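Local coordinates for multidrug resistance protein (Vibrio cholerae, PDB 1YC9) that probably forms the outer membrane channel of a multidrug efflux system, letting drugs leave the bacterial cell, at residues A[25-39]-A[140-152]. The protein carries 1 engineered substitution. Residues are numbered along the deposited sequence; the frame is centred on the assembly and turned at random.
Sequences NWWQRYQDAQLNHLI and RLMISTSIANAYA
Tyr151 packs against Asp32 and Leu35, joining the start of helix 33-44 to the long helix 117-183, part of the alpha-helical barrel of an outer membrane factor. The axes of segments 33-39 and 140-152 run roughly antiparallel, at 144°. With CG anti to its backbone N (chi1 -157°), Tyr151 extends over the start of helix 33-44. Its OH donates to Asp32 OD1 at 2.7 Å, meeting that oxygen from above the carboxylate plane. Asp32 is the N-cap of the helix, and OD1 also accepts from His238 N, so the buried carboxylate ties helix start, barrel helix and the loop at His238 together. Leu35 CD1 lies over one face of the Tyr151 ring in a CH-pi contact, 4.1 Å from the centroid. Ile147 CG2 packs against Ile39 CG1 at 3.6 Å and also reaches Leu38 CB. Farther along, the six-membered edge of Trp26 abuts Ser144 OG and Ala148 CB, while Leu427 and Ile430 of helix 398-433 also touch this indole. Arg140 NH1 donates to Ala24 O; the amide of Asn25 lies nearly coplanar with the guanidinium, and Arg140 NH2 donates to Asn25 OD1 at 3.0 Å, with an N-H...O angle of 162°.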
loop_
_atom_site.group_PDB
_atom_site.type_symbol
_atom_site.label_atom_id
_atom_site.label_comp_id
_atom_site.label_asym_id
_atom_site.label_seq_id
_atom_site.Cartn_x
_atom_site.Cartn_y
_atom_site.Cartn_z
ATOM N N ASN A 25 -8.445 27.892 6.598
ATOM C CA ASN A 25 -9.721 27.188 6.742
ATOM C C ASN A 25 -10.584 27.326 5.489
ATOM O O ASN A 25 -11.713 27.795 5.532
ATOM C CB ASN A 25 -10.473 27.678 7.974
ATOM C CG ASN A 25 -9.664 27.511 9.257
ATOM O OD1 ASN A 25 -8.847 26.625 9.378
ATOM N ND2 ASN A 25 -9.925 28.360 10.228
ATOM N N TRP A 26 -10.047 26.830 4.384
ATOM C CA TRP A 26 -10.573 27.037 3.042
ATOM C C TRP A 26 -11.989 26.518 2.805
ATOM O O TRP A 26 -12.680 26.971 1.906
ATOM C CB TRP A 26 -9.585 26.437 2.010
ATOM C CG TRP A 26 -9.241 25.007 2.364
ATOM C CD1 TRP A 26 -8.161 24.577 3.058
ATOM C CD2 TRP A 26 -10.033 23.817 2.077
ATOM N NE1 TRP A 26 -8.233 23.212 3.243
ATOM C CE2 TRP A 26 -9.362 22.717 2.645
ATOM C CE3 TRP A 26 -11.243 23.584 1.424
ATOM C CZ2 TRP A 26 -9.859 21.391 2.564
ATOM C CZ3 TRP A 26 -11.737 22.280 1.345
ATOM C CH2 TRP A 26 -11.049 21.204 1.909
ATOM N N TRP A 27 -12.408 25.530 3.592
ATOM C CA TRP A 27 -13.730 24.924 3.453
ATOM C C TRP A 27 -14.846 25.911 3.814
ATOM O O TRP A 27 -16.005 25.743 3.384
ATOM C CB TRP A 27 -13.854 23.696 4.350
ATOM C CG TRP A 27 -13.446 23.952 5.773
ATOM C CD1 TRP A 27 -14.240 24.407 6.788
ATOM C CD2 TRP A 27 -12.151 23.750 6.336
ATOM N NE1 TRP A 27 -13.510 24.502 7.946
ATOM C CE2 TRP A 27 -12.221 24.115 7.693
ATOM C CE3 TRP A 27 -10.910 23.322 5.816
ATOM C CZ2 TRP A 27 -11.122 24.060 8.533
ATOM C CZ3 TRP A 27 -9.820 23.258 6.663
ATOM C CH2 TRP A 27 -9.934 23.632 8.010
ATOM N N GLN A 28 -14.486 26.932 4.596
ATOM C CA GLN A 28 -15.451 27.962 4.972
ATOM C C GLN A 28 -15.994 28.721 3.779
ATOM O O GLN A 28 -17.086 29.273 3.864
ATOM C CB GLN A 28 -14.863 28.923 6.036
ATOM C CG GLN A 28 -14.658 28.279 7.390
ATOM C CD GLN A 28 -13.915 29.183 8.367
ATOM O OE1 GLN A 28 -13.373 30.223 7.983
ATOM N NE2 GLN A 28 -13.851 28.771 9.590
ATOM N N ARG A 29 -15.255 28.756 2.676
ATOM C CA ARG A 29 -15.731 29.475 1.522
ATOM C C ARG A 29 -17.010 28.893 0.937
ATOM O O ARG A 29 -17.714 29.597 0.228
ATOM C CB ARG A 29 -14.614 29.711 0.494
ATOM C CG ARG A 29 -14.521 28.784 -0.692
ATOM C CD ARG A 29 -13.465 29.257 -1.718
ATOM N NE ARG A 29 -14.018 29.772 -2.982
ATOM C CZ ARG A 29 -13.815 31.002 -3.484
ATOM N NH1 ARG A 29 -14.362 31.333 -4.652
ATOM N NH2 ARG A 29 -13.089 31.916 -2.840
ATOM N N TYR A 30 -17.366 27.641 1.277
ATOM C CA TYR A 30 -18.596 27.034 0.768
ATOM C C TYR A 30 -19.863 27.388 1.565
ATOM O O TYR A 30 -20.960 26.999 1.193
ATOM C CB TYR A 30 -18.432 25.492 0.599
ATOM C CG TYR A 30 -17.219 25.160 -0.199
ATOM C CD1 TYR A 30 -17.138 25.512 -1.537
ATOM C CD2 TYR A 30 -16.103 24.561 0.390
ATOM C CE1 TYR A 30 -16.009 25.269 -2.274
ATOM C CE2 TYR A 30 -14.938 24.290 -0.381
ATOM C CZ TYR A 30 -14.917 24.614 -1.691
ATOM O OH TYR A 30 -13.785 24.393 -2.450
ATOM N N GLN A 31 -19.691 28.052 2.708
ATOM C CA GLN A 31 -20.796 28.698 3.410
ATOM C C GLN A 31 -21.766 27.663 3.939
ATOM O O GLN A 31 -22.981 27.891 4.000
ATOM C CB GLN A 31 -21.487 29.733 2.489
ATOM C CG GLN A 31 -20.593 30.946 2.182
ATOM C CD GLN A 31 -21.275 31.982 1.262
ATOM O OE1 GLN A 31 -22.216 32.636 1.672
ATOM N NE2 GLN A 31 -20.800 32.115 0.037
ATOM N N ASP A 32 -21.224 26.501 4.287
ATOM C CA ASP A 32 -22.002 25.401 4.824
ATOM C C ASP A 32 -21.529 25.043 6.222
ATOM O O ASP A 32 -20.490 24.383 6.432
ATOM C CB ASP A 32 -21.947 24.205 3.878
ATOM C CG ASP A 32 -22.812 23.086 4.330
ATOM O OD1 ASP A 32 -23.229 22.298 3.451
ATOM O OD2 ASP A 32 -23.157 22.897 5.525
ATOM N N ALA A 33 -22.277 25.491 7.233
ATOM C CA ALA A 33 -21.807 25.287 8.583
ATOM C C ALA A 33 -21.741 23.864 9.135
ATOM O O ALA A 33 -20.858 23.549 9.904
ATOM C CB ALA A 33 -22.757 26.068 9.560
ATOM N N GLN A 34 -22.631 22.983 8.716
ATOM C CA GLN A 34 -22.350 21.575 8.524
ATOM C C GLN A 34 -20.979 21.087 8.116
ATOM O O GLN A 34 -20.362 20.330 8.883
ATOM C CB GLN A 34 -23.472 20.819 7.822
ATOM C CG GLN A 34 -23.486 19.339 8.288
ATOM C CD GLN A 34 -24.567 18.531 7.681
ATOM O OE1 GLN A 34 -24.769 18.536 6.449
ATOM N NE2 GLN A 34 -25.233 17.770 8.517
ATOM N N LEU A 35 -20.535 21.490 6.945
ATOM C CA LEU A 35 -19.212 21.089 6.489
ATOM C C LEU A 35 -18.171 21.614 7.446
ATOM O O LEU A 35 -17.285 20.896 7.900
ATOM C CB LEU A 35 -18.969 21.622 5.093
ATOM C CG LEU A 35 -17.585 21.290 4.506
ATOM C CD1 LEU A 35 -17.350 19.781 4.577
ATOM C CD2 LEU A 35 -17.496 21.789 3.087
ATOM N N ASN A 36 -18.280 22.901 7.768
ATOM C CA ASN A 36 -17.386 23.527 8.735
ATOM C C ASN A 36 -17.273 22.753 10.019
ATOM O O ASN A 36 -16.184 22.555 10.514
ATOM C CB ASN A 36 -17.878 24.938 9.087
ATOM C CG ASN A 36 -17.776 25.876 7.938
ATOM O OD1 ASN A 36 -17.242 25.540 6.885
ATOM N ND2 ASN A 36 -18.286 27.093 8.134
ATOM N N HIS A 37 -18.408 22.339 10.570
ATOM C CA HIS A 37 -18.429 21.630 11.831
ATOM C C HIS A 37 -17.764 20.228 11.752
ATOM O O HIS A 37 -17.015 19.832 12.659
ATOM C CB HIS A 37 -19.845 21.476 12.344
ATOM C CG HIS A 37 -19.921 21.412 13.836
ATOM N ND1 HIS A 37 -19.775 20.233 14.539
ATOM C CD2 HIS A 37 -20.110 22.384 14.768
ATOM C CE1 HIS A 37 -19.865 20.477 15.835
ATOM N NE2 HIS A 37 -20.072 21.773 16.001
ATOM N N LEU A 38 -18.052 19.507 10.670
ATOM C CA LEU A 38 -17.438 18.200 10.416
ATOM C C LEU A 38 -15.920 18.318 10.348
ATOM O O LEU A 38 -15.222 17.572 11.013
ATOM C CB LEU A 38 -17.978 17.608 9.101
ATOM C CG LEU A 38 -19.420 17.117 9.168
ATOM C CD1 LEU A 38 -19.985 16.850 7.788
ATOM C CD2 LEU A 38 -19.503 15.887 10.024
ATOM N N ILE A 39 -15.411 19.288 9.603
ATOM C CA ILE A 39 -13.977 19.399 9.476
ATOM C C ILE A 39 -13.380 19.842 10.827
ATOM O O ILE A 39 -12.413 19.254 11.347
ATOM C CB ILE A 39 -13.618 20.285 8.305
ATOM C CG1 ILE A 39 -14.018 19.553 7.012
ATOM C CG2 ILE A 39 -12.154 20.612 8.317
ATOM C CD1 ILE A 39 -13.820 20.349 5.758
ATOM N N ARG A 140 -3.050 17.350 7.796
ATOM C CA ARG A 140 -4.201 18.189 7.977
ATOM C C ARG A 140 -5.003 18.293 6.675
ATOM O O ARG A 140 -6.229 18.193 6.683
ATOM C CB ARG A 140 -3.748 19.567 8.396
ATOM C CG ARG A 140 -4.887 20.465 8.847
ATOM C CD ARG A 140 -4.516 21.919 8.732
ATOM N NE ARG A 140 -5.351 22.798 9.554
ATOM C CZ ARG A 140 -6.129 23.759 9.073
ATOM N NH1 ARG A 140 -6.266 23.930 7.765
ATOM N NH2 ARG A 140 -6.807 24.539 9.903
ATOM N N LEU A 141 -4.296 18.497 5.568
ATOM C CA LEU A 141 -4.913 18.607 4.250
ATOM C C LEU A 141 -5.629 17.330 3.857
ATOM O O LEU A 141 -6.705 17.370 3.271
ATOM C CB LEU A 141 -3.855 18.939 3.200
ATOM C CG LEU A 141 -4.104 19.809 1.959
ATOM C CD1 LEU A 141 -3.744 19.084 0.652
ATOM C CD2 LEU A 141 -5.448 20.555 1.904
ATOM N N MET A 142 -5.023 16.192 4.177
ATOM C CA MET A 142 -5.596 14.898 3.824
ATOM C C MET A 142 -6.882 14.639 4.601
ATOM O O MET A 142 -7.821 14.031 4.085
ATOM C CB MET A 142 -4.589 13.776 4.088
ATOM C CG MET A 142 -5.131 12.381 3.827
ATOM S SD MET A 142 -3.875 11.100 4.016
ATOM C CE MET A 142 -3.413 11.330 5.730
ATOM N N ILE A 143 -6.917 15.108 5.843
ATOM C CA ILE A 143 -8.118 15.020 6.672
ATOM C C ILE A 143 -9.241 15.913 6.151
ATOM O O ILE A 143 -10.377 15.466 5.929
ATOM C CB ILE A 143 -7.784 15.355 8.147
ATOM C CG1 ILE A 143 -6.891 14.256 8.741
ATOM C CG2 ILE A 143 -9.022 15.456 9.005
ATOM C CD1 ILE A 143 -6.205 14.663 10.022
ATOM N N SER A 144 -8.928 17.184 5.930
ATOM C CA SER A 144 -9.977 18.107 5.562
ATOM C C SER A 144 -10.487 17.795 4.161
ATOM O O SER A 144 -11.679 17.829 3.938
ATOM C CB SER A 144 -9.458 19.551 5.656
ATOM O OG SER A 144 -8.335 19.678 4.827
ATOM N N THR A 145 -9.612 17.480 3.214
ATOM C CA THR A 145 -10.045 17.203 1.867
ATOM C C THR A 145 -10.786 15.858 1.808
ATOM O O THR A 145 -11.688 15.731 0.992
ATOM C CB THR A 145 -8.943 17.231 0.823
ATOM O OG1 THR A 145 -7.939 16.238 1.104
ATOM C CG2 THR A 145 -8.243 18.544 0.817
ATOM N N SER A 146 -10.400 14.873 2.627
ATOM C CA SER A 146 -11.102 13.583 2.593
ATOM C C SER A 146 -12.555 13.774 3.035
ATOM O O SER A 146 -13.452 13.296 2.381
ATOM C CB SER A 146 -10.370 12.516 3.409
ATOM O OG SER A 146 -10.490 12.812 4.772
ATOM N N ILE A 147 -12.770 14.585 4.076
ATOM C CA ILE A 147 -14.082 14.982 4.516
ATOM C C ILE A 147 -14.854 15.795 3.479
ATOM O O ILE A 147 -15.986 15.467 3.145
ATOM C CB ILE A 147 -14.014 15.733 5.896
ATOM C CG1 ILE A 147 -13.524 14.818 6.995
ATOM C CG2 ILE A 147 -15.376 16.323 6.231
ATOM C CD1 ILE A 147 -12.953 15.551 8.163
ATOM N N ALA A 148 -14.239 16.829 2.894
ATOM C CA ALA A 148 -14.902 17.624 1.876
ATOM C C ALA A 148 -15.308 16.807 0.652
ATOM O O ALA A 148 -16.387 17.001 0.112
ATOM C CB ALA A 148 -14.007 18.773 1.451
ATOM N N ASN A 149 -14.437 15.900 0.194
ATOM C CA ASN A 149 -14.741 15.022 -0.938
ATOM C C ASN A 149 -15.873 14.032 -0.635
ATOM O O ASN A 149 -16.750 13.859 -1.487
ATOM C CB ASN A 149 -13.512 14.320 -1.489
ATOM C CG ASN A 149 -12.646 15.257 -2.334
ATOM O OD1 ASN A 149 -13.088 15.824 -3.307
ATOM N ND2 ASN A 149 -11.424 15.415 -1.932
ATOM N N ALA A 150 -15.913 13.531 0.597
ATOM C CA ALA A 150 -16.998 12.662 1.028
ATOM C C ALA A 150 -18.317 13.466 1.084
ATOM O O ALA A 150 -19.366 12.984 0.656
ATOM C CB ALA A 150 -16.664 11.978 2.314
ATOM N N TYR A 151 -18.199 14.741 1.464
ATOM C CA TYR A 151 -19.306 15.664 1.515
ATOM C C TYR A 151 -19.833 16.022 0.136
ATOM O O TYR A 151 -21.049 16.078 -0.072
ATOM C CB TYR A 151 -18.898 16.907 2.311
ATOM C CG TYR A 151 -20.045 17.688 2.911
ATOM C CD1 TYR A 151 -20.714 17.231 4.034
ATOM C CD2 TYR A 151 -20.426 18.914 2.363
ATOM C CE1 TYR A 151 -21.759 17.949 4.596
ATOM C CE2 TYR A 151 -21.439 19.643 2.920
ATOM C CZ TYR A 151 -22.104 19.161 4.026
ATOM O OH TYR A 151 -23.109 19.888 4.556
ATOM N N ALA A 152 -18.925 16.212 -0.818
ATOM C CA ALA A 152 -19.257 16.422 -2.187
ATOM C C ALA A 152 -20.113 15.291 -2.721
ATOM O O ALA A 152 -21.083 15.525 -3.434
ATOM C CB ALA A 152 -18.021 16.574 -3.049
HETATM O O HOH W 1 -5.935 21.829 5.289
#